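Local coordinates for PHB depolymerase (Penicillium funiculosum, PDB 2D81), which hydrolyses the ester bonds of poly[(R)-3-hydroxybutyrate], a microbial storage polyester, on a circularly permuted alpha/beta hydrolase fold, at residues G41-G46 with T136-F141; P155-C160 with Q243-N248; Y23-L28 with V225-C230; I93-G98 with N110-Q115. All blocks are in the same frame, centred on the assembly; numbering follows the deposited sequence.

Contact 1: G41-G46 with T136-F141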
loop_
_atom_site.group_PDB
_atom_site.type_symbol
_atom_site.label_atom_id
_atom_site.label_comp_id
_atom_site.label_asym_id
_atom_site.label_seq_id
_atom_site.Cartn_x
_atom_site.Cartn_y
_atom_site.Cartn_z
ATOM N N GLY A 41 1.793 6.014 -1.996
ATOM C CA GLY A 41 2.444 5.503 -3.189
ATOM C C GLY A 41 1.752 4.253 -3.703
ATOM O O GLY A 41 1.270 3.429 -2.923
ATOM N N VAL A 42 1.699 4.107 -5.021
ATOM C CA VAL A 42 1.048 2.956 -5.632
ATOM C C VAL A 42 1.969 2.313 -6.665
ATOM O O VAL A 42 2.363 2.959 -7.638
ATOM C CB VAL A 42 -0.274 3.368 -6.326
ATOM C CG1 VAL A 42 -0.940 2.145 -6.959
ATOM C CG2 VAL A 42 -1.207 4.021 -5.317
ATOM N N PHE A 43 2.320 1.049 -6.439
ATOM C CA PHE A 43 3.087 0.270 -7.408
ATOM C C PHE A 43 2.156 -0.685 -8.152
ATOM O O PHE A 43 1.644 -1.639 -7.564
ATOM C CB PHE A 43 4.178 -0.565 -6.721
ATOM C CG PHE A 43 5.215 0.247 -5.986
ATOM C CD1 PHE A 43 5.006 0.640 -4.666
ATOM C CD2 PHE A 43 6.418 0.579 -6.600
ATOM C CE1 PHE A 43 5.982 1.351 -3.969
ATOM C CE2 PHE A 43 7.405 1.293 -5.912
ATOM C CZ PHE A 43 7.185 1.676 -4.595
ATOM N N ALA A 44 1.941 -0.423 -9.438
ATOM C CA ALA A 44 1.193 -1.338 -10.296
ATOM C C ALA A 44 -0.179 -1.650 -9.707
ATOM O O ALA A 44 -0.582 -2.812 -9.626
ATOM C CB ALA A 44 1.989 -2.631 -10.503
ATOM N N GLY A 45 -0.882 -0.600 -9.292
ATOM C CA GLY A 45 -2.269 -0.733 -8.880
ATOM C C GLY A 45 -3.176 -0.024 -9.873
ATOM O O GLY A 45 -2.876 0.018 -11.062
ATOM N N GLY A 46 -4.281 0.542 -9.393
ATOM C CA GLY A 46 -5.223 1.174 -10.298
ATOM C C GLY A 46 -6.160 2.166 -9.633
ATOM O O GLY A 46 -6.051 2.426 -8.433
ATOM N N THR A 136 5.826 -6.932 -10.714
ATOM C CA THR A 136 6.696 -7.378 -9.636
ATOM C C THR A 136 7.086 -6.134 -8.844
ATOM O O THR A 136 6.983 -5.018 -9.360
ATOM C CB THR A 136 7.965 -8.053 -10.211
ATOM O OG1 THR A 136 8.672 -8.727 -9.163
ATOM C CG2 THR A 136 8.883 -7.012 -10.844
ATOM N N PHE A 137 7.515 -6.306 -7.596
ATOM C CA PHE A 137 7.988 -5.160 -6.824
ATOM C C PHE A 137 9.412 -4.819 -7.252
ATOM O O PHE A 137 10.300 -5.663 -7.186
ATOM C CB PHE A 137 7.974 -5.454 -5.323
ATOM C CG PHE A 137 8.077 -4.217 -4.481
ATOM C CD1 PHE A 137 6.934 -3.613 -3.968
ATOM C CD2 PHE A 137 9.310 -3.614 -4.259
ATOM C CE1 PHE A 137 7.016 -2.425 -3.253
ATOM C CE2 PHE A 137 9.403 -2.421 -3.542
ATOM C CZ PHE A 137 8.249 -1.826 -3.038
ATOM N N PRO A 138 9.649 -3.568 -7.681
ATOM C CA PRO A 138 10.981 -3.139 -8.120
ATOM C C PRO A 138 11.961 -2.775 -7.003
ATOM O O PRO A 138 11.713 -1.853 -6.226
ATOM C CB PRO A 138 10.670 -1.945 -9.011
ATOM C CG PRO A 138 9.521 -1.305 -8.279
ATOM C CD PRO A 138 8.652 -2.498 -7.892
ATOM N N THR A 139 13.082 -3.492 -6.943
ATOM C CA THR A 139 14.183 -3.104 -6.062
ATOM C C THR A 139 15.465 -3.001 -6.883
ATOM O O THR A 139 15.453 -3.227 -8.091
ATOM C CB THR A 139 14.403 -4.135 -4.942
ATOM O OG1 THR A 139 15.151 -5.247 -5.447
ATOM C CG2 THR A 139 13.065 -4.640 -4.421
ATOM N N ASP A 140 16.573 -2.661 -6.230
ATOM C CA ASP A 140 17.851 -2.608 -6.929
ATOM C C ASP A 140 18.874 -3.542 -6.296
ATOM O O ASP A 140 20.079 -3.328 -6.408
ATOM C CB ASP A 140 18.381 -1.171 -6.954
ATOM C CG ASP A 140 18.782 -0.665 -5.581
ATOM O OD1 ASP A 140 18.223 -1.144 -4.569
ATOM O OD2 ASP A 140 19.654 0.229 -5.520
ATOM N N PHE A 141 18.387 -4.585 -5.635
ATOM C CA PHE A 141 19.271 -5.594 -5.071
ATOM C C PHE A 141 18.697 -6.999 -5.210
ATOM O O PHE A 141 17.508 -7.178 -5.481
ATOM C CB PHE A 141 19.573 -5.270 -3.601
ATOM C CG PHE A 141 18.360 -5.253 -2.710
ATOM C CD1 PHE A 141 18.038 -6.361 -1.932
ATOM C CD2 PHE A 141 17.545 -4.126 -2.640
ATOM C CE1 PHE A 141 16.923 -6.347 -1.091
ATOM C CE2 PHE A 141 16.428 -4.103 -1.804
ATOM C CZ PHE A 141 16.118 -5.217 -1.028
#

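Contact 2: P155-C160 with Q243-N248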
loop_
_atom_site.group_PDB
_atom_site.type_symbol
_atom_site.label_atom_id
_atom_site.label_comp_id
_atom_site.label_asym_id
_atom_site.label_seq_id
_atom_site.Cartn_x
_atom_site.Cartn_y
_atom_site.Cartn_z
ATOM N N PRO A 155 8.383 -14.708 -5.778
ATOM C CA PRO A 155 7.585 -13.913 -4.837
ATOM C C PRO A 155 7.105 -12.550 -5.342
ATOM O O PRO A 155 6.603 -11.744 -4.560
ATOM C CB PRO A 155 8.529 -13.767 -3.658
ATOM C CG PRO A 155 9.835 -13.532 -4.360
ATOM C CD PRO A 155 9.819 -14.586 -5.464
ATOM N N TYR A 156 7.262 -12.297 -6.638
ATOM C CA TYR A 156 6.921 -11.004 -7.226
ATOM C C TYR A 156 7.693 -9.860 -6.570
ATOM O O TYR A 156 7.157 -8.779 -6.326
ATOM C CB TYR A 156 5.411 -10.754 -7.125
ATOM C CG TYR A 156 4.596 -11.866 -7.741
ATOM C CD1 TYR A 156 4.117 -12.917 -6.964
ATOM C CD2 TYR A 156 4.338 -11.889 -9.111
ATOM C CE1 TYR A 156 3.400 -13.964 -7.529
ATOM C CE2 TYR A 156 3.624 -12.934 -9.689
ATOM C CZ TYR A 156 3.158 -13.967 -8.891
ATOM O OH TYR A 156 2.452 -15.007 -9.447
ATOM N N ILE A 157 8.963 -10.119 -6.288
ATOM C CA ILE A 157 9.899 -9.095 -5.831
ATOM C C ILE A 157 11.186 -9.319 -6.620
ATOM O O ILE A 157 11.687 -10.440 -6.679
ATOM C CB ILE A 157 10.207 -9.250 -4.324
ATOM C CG1 ILE A 157 8.906 -9.241 -3.518
ATOM C CG2 ILE A 157 11.123 -8.123 -3.864
ATOM C CD1 ILE A 157 9.098 -9.623 -2.059
ATOM N N SER A 158 11.718 -8.263 -7.226
ATOM C CA SER A 158 12.782 -8.426 -8.213
ATOM C C SER A 158 13.880 -7.385 -8.075
ATOM O O SER A 158 13.670 -6.308 -7.516
ATOM C CB SER A 158 12.209 -8.334 -9.631
ATOM O OG SER A 158 11.200 -9.301 -9.853
ATOM N N ASN A 159 15.054 -7.710 -8.607
ATOM C CA ASN A 159 16.054 -6.688 -8.877
ATOM C C ASN A 159 15.742 -6.093 -10.245
ATOM O O ASN A 159 16.123 -6.649 -11.274
ATOM C CB ASN A 159 17.460 -7.290 -8.888
ATOM C CG ASN A 159 18.544 -6.228 -8.971
ATOM O OD1 ASN A 159 18.294 -5.103 -9.404
ATOM N ND2 ASN A 159 19.761 -6.586 -8.566
ATOM N N CYS A 160 15.027 -4.974 -10.247
ATOM C CA CYS A 160 14.688 -4.275 -11.481
ATOM C C CYS A 160 15.659 -3.133 -11.754
ATOM O O CYS A 160 15.376 -2.254 -12.569
ATOM C CB CYS A 160 13.272 -3.704 -11.396
ATOM S SG CYS A 160 11.941 -4.944 -11.290
ATOM N N GLN A 243 11.421 -8.140 4.036
ATOM C CA GLN A 243 12.874 -8.031 3.949
ATOM C C GLN A 243 13.401 -7.665 2.564
ATOM O O GLN A 243 14.399 -6.952 2.448
ATOM C CB GLN A 243 13.529 -9.338 4.396
ATOM C CG GLN A 243 13.268 -9.700 5.846
ATOM C CD GLN A 243 13.980 -10.972 6.254
ATOM O OE1 GLN A 243 13.795 -12.024 5.642
ATOM N NE2 GLN A 243 14.801 -10.882 7.295
ATOM N N ASN A 244 12.740 -8.154 1.520
ATOM C CA ASN A 244 13.274 -8.052 0.162
ATOM C C ASN A 244 12.870 -6.782 -0.592
ATOM O O ASN A 244 13.401 -6.511 -1.667
ATOM C CB ASN A 244 12.848 -9.273 -0.662
ATOM C CG ASN A 244 13.627 -10.529 -0.310
ATOM O OD1 ASN A 244 14.061 -10.712 0.826
ATOM N ND2 ASN A 244 13.787 -11.412 -1.287
ATOM N N THR A 245 11.935 -6.011 -0.040
ATOM C CA THR A 245 11.418 -4.843 -0.748
ATOM C C THR A 245 12.295 -3.611 -0.572
ATOM O O THR A 245 12.303 -2.724 -1.424
ATOM C CB THR A 245 9.992 -4.487 -0.292
ATOM O OG1 THR A 245 9.949 -4.419 1.138
ATOM C CG2 THR A 245 8.999 -5.532 -0.792
ATOM N N GLY A 246 13.021 -3.547 0.540
ATOM C CA GLY A 246 13.965 -2.458 0.723
ATOM C C GLY A 246 13.459 -1.241 1.484
ATOM O O GLY A 246 14.192 -0.263 1.624
ATOM N N TYR A 247 12.225 -1.283 1.980
ATOM C CA TYR A 247 11.713 -0.174 2.787
ATOM C C TYR A 247 12.566 0.028 4.031
ATOM O O TYR A 247 12.875 1.161 4.409
ATOM C CB TYR A 247 10.273 -0.423 3.243
ATOM C CG TYR A 247 9.224 -0.386 2.158
ATOM C CD1 TYR A 247 8.839 -1.545 1.496
ATOM C CD2 TYR A 247 8.585 0.809 1.823
ATOM C CE1 TYR A 247 7.837 -1.524 0.530
ATOM C CE2 TYR A 247 7.585 0.844 0.857
ATOM C CZ TYR A 247 7.215 -0.328 0.217
ATOM O OH TYR A 247 6.216 -0.309 -0.725
ATOM N N ASN A 248 12.929 -1.077 4.674
ATOM C CA ASN A 248 13.569 -1.002 5.980
ATOM C C ASN A 248 14.937 -0.343 5.900
ATOM O O ASN A 248 15.365 0.314 6.847
ATOM C CB ASN A 248 13.700 -2.398 6.598
ATOM C CG ASN A 248 12.360 -3.070 6.799
ATOM O OD1 ASN A 248 11.327 -2.404 6.861
ATOM N ND2 ASN A 248 12.370 -4.393 6.917
#

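Contact 3: Y23-L28 with V225-C230. With RB3 ((1R)-3-{[(1R)-3-methoxy-1-methyl-3-oxopropyl]oxy}-1-methyl-3-oxopropyl (3R)-3-hydroxybutanoate), chain C.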
loop_
_atom_site.group_PDB
_atom_site.type_symbol
_atom_site.label_atom_id
_atom_site.label_comp_id
_atom_site.label_asym_id
_atom_site.label_seq_id
_atom_site.Cartn_x
_atom_site.Cartn_y
_atom_site.Cartn_z
ATOM N N TYR A 23 -3.731 -0.929 -5.037
ATOM C CA TYR A 23 -5.137 -0.544 -5.037
ATOM C C TYR A 23 -5.553 -0.136 -3.626
ATOM O O TYR A 23 -6.139 0.925 -3.434
ATOM C CB TYR A 23 -6.009 -1.708 -5.531
ATOM C CG TYR A 23 -6.259 -1.704 -7.027
ATOM C CD1 TYR A 23 -7.141 -0.789 -7.600
ATOM C CD2 TYR A 23 -5.622 -2.616 -7.869
ATOM C CE1 TYR A 23 -7.389 -0.781 -8.974
ATOM C CE2 TYR A 23 -5.861 -2.615 -9.253
ATOM C CZ TYR A 23 -6.747 -1.696 -9.792
ATOM O OH TYR A 23 -6.998 -1.686 -11.149
ATOM N N MET A 24 -5.242 -0.975 -2.640
ATOM C CA MET A 24 -5.590 -0.689 -1.248
ATOM C C MET A 24 -4.909 0.579 -0.731
ATOM O O MET A 24 -5.521 1.363 -0.011
ATOM C CB MET A 24 -5.227 -1.889 -0.356
ATOM C CG MET A 24 -5.541 -1.718 1.135
ATOM S SD MET A 24 -7.265 -1.299 1.507
ATOM C CE MET A 24 -8.065 -2.902 1.339
ATOM N N ALA A 25 -3.647 0.789 -1.098
ATOM C CA ALA A 25 -2.945 1.998 -0.676
ATOM C C ALA A 25 -3.696 3.240 -1.150
ATOM O O ALA A 25 -3.877 4.193 -0.393
ATOM C CB ALA A 25 -1.519 2.004 -1.223
ATOM N N ALA A 26 -4.136 3.225 -2.403
ATOM C CA ALA A 26 -4.918 4.338 -2.935
ATOM C C ALA A 26 -6.273 4.444 -2.239
ATOM O O ALA A 26 -6.766 5.544 -1.999
ATOM C CB ALA A 26 -5.111 4.178 -4.441
ATOM N N GLN A 27 -6.876 3.305 -1.910
ATOM C CA GLN A 27 -8.138 3.332 -1.179
ATOM C C GLN A 27 -7.965 4.003 0.178
ATOM O O GLN A 27 -8.785 4.832 0.571
ATOM C CB GLN A 27 -8.703 1.915 -1.017
ATOM C CG GLN A 27 -9.236 1.353 -2.330
ATOM C CD GLN A 27 -9.790 -0.057 -2.226
ATOM O OE1 GLN A 27 -10.344 -0.580 -3.193
ATOM N NE2 GLN A 27 -9.633 -0.684 -1.065
ATOM N N LEU A 28 -6.894 3.655 0.887
ATOM C CA LEU A 28 -6.569 4.311 2.153
ATOM C C LEU A 28 -6.203 5.783 1.965
ATOM O O LEU A 28 -6.640 6.645 2.731
ATOM C CB LEU A 28 -5.415 3.581 2.844
ATOM C CG LEU A 28 -5.753 2.209 3.429
ATOM C CD1 LEU A 28 -4.479 1.393 3.626
ATOM C CD2 LEU A 28 -6.492 2.393 4.750
ATOM N N VAL A 225 3.084 2.777 6.057
ATOM C CA VAL A 225 2.429 1.481 5.963
ATOM C C VAL A 225 2.701 0.907 4.577
ATOM O O VAL A 225 2.394 1.541 3.568
ATOM C CB VAL A 225 0.904 1.625 6.166
ATOM C CG1 VAL A 225 0.230 0.258 6.118
ATOM C CG2 VAL A 225 0.624 2.312 7.496
ATOM N N ALA A 226 3.290 -0.283 4.532
ATOM C CA ALA A 226 3.613 -0.928 3.260
ATOM C C ALA A 226 2.777 -2.193 3.068
ATOM O O ALA A 226 2.803 -3.097 3.905
ATOM C CB ALA A 226 5.101 -1.268 3.209
ATOM N N LEU A 227 2.045 -2.253 1.960
ATOM C CA LEU A 227 1.090 -3.334 1.725
ATOM C C LEU A 227 1.532 -4.310 0.634
ATOM O O LEU A 227 1.683 -3.931 -0.527
ATOM C CB LEU A 227 -0.276 -2.745 1.359
ATOM C CG LEU A 227 -0.919 -1.832 2.406
ATOM C CD1 LEU A 227 -2.161 -1.184 1.813
ATOM C CD2 LEU A 227 -1.269 -2.627 3.655
ATOM N N HIS A 228 1.720 -5.570 1.015
ATOM C CA HIS A 228 2.047 -6.627 0.061
ATOM C C HIS A 228 0.904 -6.837 -0.936
ATOM O O HIS A 228 -0.226 -6.392 -0.708
ATOM C CB HIS A 228 2.333 -7.935 0.818
ATOM C CG HIS A 228 1.127 -8.532 1.479
ATOM N ND1 HIS A 228 0.154 -9.211 0.778
ATOM C CD2 HIS A 228 0.733 -8.544 2.775
ATOM C CE1 HIS A 228 -0.787 -9.616 1.612
ATOM N NE2 HIS A 228 -0.461 -9.224 2.830
ATOM N N GLY A 229 1.203 -7.508 -2.046
ATOM C CA GLY A 229 0.180 -7.803 -3.036
ATOM C C GLY A 229 -0.363 -9.210 -2.875
ATOM O O GLY A 229 -0.085 -9.869 -1.875
ATOM N N CYS A 230 -1.142 -9.681 -3.844
ATOM C CA CYS A 230 -1.636 -11.053 -3.783
ATOM C C CYS A 230 -0.438 -12.004 -3.810
ATOM O O CYS A 230 0.585 -11.704 -4.429
ATOM C CB CYS A 230 -2.525 -11.380 -4.975
ATOM S SG CYS A 230 -3.925 -10.291 -5.407
HETATM O O1M RB3 C . -2.431 -10.599 -10.449
HETATM C C1A RB3 C . -2.519 -10.005 -9.353
HETATM O O1A RB3 C . -2.397 -10.528 -8.224
HETATM C C2A RB3 C . -2.801 -8.501 -9.400
HETATM C C3A RB3 C . -4.066 -8.147 -8.614
HETATM C C4A RB3 C . -4.299 -6.638 -8.722
HETATM O O3A RB3 C . -5.185 -8.848 -9.179
HETATM C C1B RB3 C . -6.066 -9.273 -8.232
HETATM O O1B RB3 C . -6.124 -8.721 -7.134
HETATM C C2B RB3 C . -6.977 -10.455 -8.569
HETATM C C3B RB3 C . -8.162 -10.602 -7.608
HETATM C C4B RB3 C . -9.097 -9.393 -7.685
HETATM O O3B RB3 C . -8.909 -11.775 -7.966
HETATM C C1C RB3 C . -8.404 -12.906 -7.402
HETATM O O1C RB3 C . -7.191 -13.031 -7.239
HETATM C C2C RB3 C . -9.365 -14.022 -6.987
HETATM C C3C RB3 C . -9.054 -15.321 -7.734
HETATM C C4C RB3 C . -10.039 -16.420 -7.333
HETATM O O3C RB3 C . -9.114 -15.088 -9.143
#

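Contact 4: I93-G98 with N110-Q115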
loop_
_atom_site.group_PDB
_atom_site.type_symbol
_atom_site.label_atom_id
_atom_site.label_comp_id
_atom_site.label_asym_id
_atom_site.label_seq_id
_atom_site.Cartn_x
_atom_site.Cartn_y
_atom_site.Cartn_z
ATOM N N ILE A 93 2.072 12.255 -3.916
ATOM C CA ILE A 93 1.588 11.010 -4.495
ATOM C C ILE A 93 2.621 10.440 -5.451
ATOM O O ILE A 93 3.033 11.100 -6.407
ATOM C CB ILE A 93 0.255 11.225 -5.246
ATOM C CG1 ILE A 93 -0.798 11.770 -4.279
ATOM C CG2 ILE A 93 -0.225 9.909 -5.858
ATOM C CD1 ILE A 93 -2.125 12.104 -4.930
ATOM N N TYR A 94 3.048 9.215 -5.163
ATOM C CA TYR A 94 4.025 8.506 -5.977
ATOM C C TYR A 94 3.336 7.352 -6.697
ATOM O O TYR A 94 2.571 6.608 -6.091
ATOM C CB TYR A 94 5.149 7.959 -5.092
ATOM C CG TYR A 94 6.104 7.040 -5.823
ATOM C CD1 TYR A 94 7.186 7.548 -6.536
ATOM C CD2 TYR A 94 5.902 5.659 -5.825
ATOM C CE1 TYR A 94 8.046 6.704 -7.234
ATOM C CE2 TYR A 94 6.752 4.808 -6.521
ATOM C CZ TYR A 94 7.821 5.337 -7.222
ATOM O OH TYR A 94 8.657 4.499 -7.917
ATOM N N MET A 95 3.609 7.211 -7.989
ATOM C CA MET A 95 3.030 6.134 -8.787
ATOM C C MET A 95 4.090 5.480 -9.663
ATOM O O MET A 95 4.946 6.164 -10.224
ATOM C CB MET A 95 1.892 6.674 -9.657
ATOM C CG MET A 95 0.655 7.054 -8.864
ATOM S SD MET A 95 -0.599 7.853 -9.873
ATOM C CE MET A 95 -0.001 9.540 -9.826
ATOM N N TRP A 96 4.035 4.155 -9.771
ATOM C CA TRP A 96 5.021 3.399 -10.539
ATOM C C TRP A 96 4.363 2.283 -11.331
ATOM O O TRP A 96 3.437 1.631 -10.854
ATOM C CB TRP A 96 6.073 2.781 -9.611
ATOM C CG TRP A 96 7.085 1.928 -10.338
ATOM C CD1 TRP A 96 8.233 2.355 -10.946
ATOM C CD2 TRP A 96 7.018 0.512 -10.564
ATOM N NE1 TRP A 96 8.881 1.297 -11.536
ATOM C CE2 TRP A 96 8.159 0.153 -11.317
ATOM C CE3 TRP A 96 6.102 -0.490 -10.204
ATOM C CZ2 TRP A 96 8.413 -1.166 -11.715
ATOM C CZ3 TRP A 96 6.355 -1.804 -10.603
ATOM C CH2 TRP A 96 7.503 -2.128 -11.350
ATOM N N THR A 97 4.857 2.064 -12.542
ATOM C CA THR A 97 4.487 0.883 -13.299
ATOM C C THR A 97 5.692 0.369 -14.075
ATOM O O THR A 97 6.571 1.143 -14.463
ATOM C CB THR A 97 3.343 1.188 -14.284
ATOM O OG1 THR A 97 2.981 -0.013 -14.979
ATOM C CG2 THR A 97 3.773 2.247 -15.289
ATOM N N GLY A 98 5.738 -0.941 -14.281
ATOM C CA GLY A 98 6.672 -1.495 -15.245
ATOM C C GLY A 98 6.041 -1.385 -16.621
ATOM O O GLY A 98 4.828 -1.534 -16.757
ATOM N N ASN A 110 -2.173 4.484 -15.581
ATOM C CA ASN A 110 -2.364 5.812 -16.149
ATOM C C ASN A 110 -3.745 6.371 -15.817
ATOM O O ASN A 110 -3.901 7.580 -15.649
ATOM C CB ASN A 110 -2.185 5.789 -17.667
ATOM C CG ASN A 110 -2.311 7.171 -18.287
ATOM O OD1 ASN A 110 -1.451 8.038 -18.089
ATOM N ND2 ASN A 110 -3.389 7.390 -19.028
ATOM N N GLN A 111 -4.746 5.498 -15.732
ATOM C CA GLN A 111 -6.093 5.937 -15.372
ATOM C C GLN A 111 -6.161 6.393 -13.916
ATOM O O GLN A 111 -6.906 7.314 -13.583
ATOM C CB GLN A 111 -7.116 4.818 -15.601
ATOM C CG GLN A 111 -7.409 4.497 -17.064
ATOM C CD GLN A 111 -8.003 5.671 -17.819
ATOM O OE1 GLN A 111 -7.290 6.586 -18.229
ATOM N NE2 GLN A 111 -9.323 5.654 -17.998
ATOM N N LEU A 112 -5.392 5.745 -13.046
ATOM C CA LEU A 112 -5.266 6.219 -11.673
ATOM C C LEU A 112 -4.662 7.619 -11.657
ATOM O O LEU A 112 -5.120 8.492 -10.919
ATOM C CB LEU A 112 -4.389 5.274 -10.848
ATOM C CG LEU A 112 -4.025 5.754 -9.436
ATOM C CD1 LEU A 112 -5.277 5.909 -8.582
ATOM C CD2 LEU A 112 -3.081 4.739 -8.798
ATOM N N LYS A 113 -3.631 7.830 -12.470
ATOM C CA LYS A 113 -3.006 9.143 -12.564
ATOM C C LYS A 113 -4.038 10.178 -13.003
ATOM O O LYS A 113 -4.142 11.253 -12.418
ATOM C CB LYS A 113 -1.853 9.115 -13.565
ATOM C CG LYS A 113 -1.139 10.453 -13.722
ATOM C CD LYS A 113 0.007 10.339 -14.712
ATOM C CE LYS A 113 0.772 11.644 -14.823
ATOM N NZ LYS A 113 1.842 11.557 -15.852
ATOM N N ALA A 114 -4.802 9.841 -14.037
ATOM C CA ALA A 114 -5.793 10.759 -14.587
ATOM C C ALA A 114 -6.863 11.057 -13.547
ATOM O O ALA A 114 -7.301 12.202 -13.390
ATOM C CB ALA A 114 -6.427 10.154 -15.828
ATOM N N GLN A 115 -7.284 10.015 -12.838
ATOM C CA GLN A 115 -8.323 10.156 -11.825
ATOM C C GLN A 115 -7.881 11.095 -10.706
ATOM O O GLN A 115 -8.598 12.029 -10.353
ATOM C CB GLN A 115 -8.671 8.788 -11.240
ATOM C CG GLN A 115 -9.669 8.841 -10.098
ATOM C CD GLN A 115 -9.872 7.488 -9.455
ATOM O OE1 GLN A 115 -8.910 6.830 -9.061
ATOM N NE2 GLN A 115 -11.129 7.067 -9.336
#

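Contact 1: G41-G46 with T136-F141
The backbones come closest at Phe43 and Phe137, CA to CA 7.3 Å, and no hydrogen bond spans the gap. Residues 41-43 are the last part of strand 39-43 of the large mixed sheet, which breaks at Ala44 into a glycine-rich turn; residues 137-139 form a short strand of a separate two-stranded sheet. Side chains alone join the two. The ring of Phe43, set with CG anti to its own carbonyl carbon (chi1 -62°), leans out to the other strand. Phe137 instead has CG anti to its N (chi1 -164°), which brings CE1 over one face of Phe43, displaced toward the ring's rim and 3.9 Å from CD1. The planes meet at 41° with centroids 4.7 Å apart, so the pair is neither a parallel stack nor edge-to-face. On the CD2 side of the same ring sits Pro138, whose CG lies 4.0 Å from Phe43 CD2. Leu18 of the neighbouring strand touches both phenylalanines, and Tyr94 also meets the ring of Phe43. This is buried aromatic packing at the C-terminal end of a parallel strand, the end where alpha/beta hydrolases gather their active-site loops.

Contact 2: P155-C160 with Q243-N248
Ile157 is the residue of strand 157-159 that reaches across to Asn244 and Thr245, where helix 240-244 gives way to the turn before helix 247-251. The close part lies under its CG2 branch. That methyl stands anti to the backbone N, while CG1 lies beside that N (chi1 -55°), and CG2 comes to 3.6 Å from Asn244 O and 3.8 Å from Asn244 CB. The two side chains cross at about a right angle, and Ile157 CD1 adds a contact 4.0 Å from the same CB. Asn244 thus offers its CB and its backbone carbonyl O to the isoleucine, while its amide nitrogen ND2 is hydrogen-bonded elsewhere, to Asp146 OD2 and Ala144 O. The packing is slacker at Thr245, where CG2 is 4.3 Å from Ile157 CD1 and the hydroxyl turns to Phe241 O. No polar bond links the segments. At the outer margins, Gln243 is exposed, and Tyr156 and Asn159 are partly so. Gly246, with phi 94°, carries the chain from one helix to the next at angles that favour glycine. Strand 157-159 pairs in parallel with strand 137-139, whose Phe137 also touches Thr245, so the turn between helices 240-244 and 247-251 lies against both strands; Tyr247 beyond it packs on strand 256-260.

Contact 3: Y23-L28 with V225-C230
Just beyond Leu227, the residue that packs on Met24 and Leu28, His228 ND1 donates a nearly straight hydrogen bond of 2.7 Å to Gly229 O, with an N-H...O angle of 169°. The acceptor lies in the imidazole plane, while the donor is tilted 28° from the carbonyl plane; the other ring nitrogen, NE2, is bonded to Ala263 N, so the ring is held at both nitrogens. Between helix 20-31 and strand 221-227 the contact has no hydrogen bond and is almost entirely apolar, and one methyl carries it. Leu227 CD1 presses to 3.5 Å from Met24 CG, tighter than usual for two carbons, and rests 3.8 Å from Ala25 N and 3.9 Å from Leu28 CD1. Met24 starts toward the strand, but bends at chi2 and chi3 carry its far end away, on to helix 301-314. Helix and strand segments run roughly antiparallel, at 143°, with axes 9.0 Å apart. Past the strand the chain enters the substrate site: Cys230 SG, in a disulfide with Cys284, lies 3.2 Å from O1B of the bound trimer, and Tyr23 at the other segment's start approaches its C4A obliquely. Helix-on-strand packing of this kind, with pocket residues in the loop after the strand, is consistent with the alpha/beta hydrolase fold of this enzyme.

Contact 4: I93-G98 with N110-Q115
Met95 joins the strand to the helix of a beta-alpha-beta unit, in which strand 92-98, helix 106-116 and strand 125-130 follow one another, by reaching Leu112 and Lys113. CB points to the helix, and with CG and SD in an extended run (chi2 174°) it simply spans the gap; neither CB nor CG touches residues 110-115. The sulphur makes the contact. SD lies 3.8 Å from Lys113 CA and 4.0 Å from Leu112 CG, against the backbone where the two helix residues join. A bend at chi3 (-84°) then turns the methyl onto the base of the lysine, so that CE ends 4.1 Å from Lys113 CA and 4.2 Å from Lys113 CG. Methionine and lysine cross at about a right angle. Lys113 lends only the aliphatic base of its side chain; beyond CG it runs out extended, leading its ammonium group away from the strand at the exposed rim. Leu112, by contrast, is buried and packs inward. Met109, one turn earlier in the helix, and Val125 and Tyr127 of the next strand also touch Met95, while Tyr127 meets Lys113 as well. At the strand's C-terminal end, Thr97 OG1 donates a 3.0 Å hydrogen bond to Gly98 O, approaching from 42° above the carbonyl plane.

Overall arrangement
Contacts 1, 3 and 4 all reach the large mixed sheet, whereas contact 2 joins the small sheet 137-139/157-159 to a pair of helices. Contact 3 lies deepest, about 3 Å from the chain centre to its own centre, against about 10 Å for contact 1 and 13 to 14 Å for contacts 4 and 2; all are buried, with an exposed lysine bordering contact 4. Contacts 1 and 2 share the small sheet; contacts 1 and 4 meet through backbone bonds of neighbouring strands. Packing without hydrogen bonds bridges each: aromatic rings in contact 1, isoleucine on asparagine in 2, a leucine methyl on an apolar helix face in 3, a thioether in 4. Contact 3 alone includes a ligand-pocket residue.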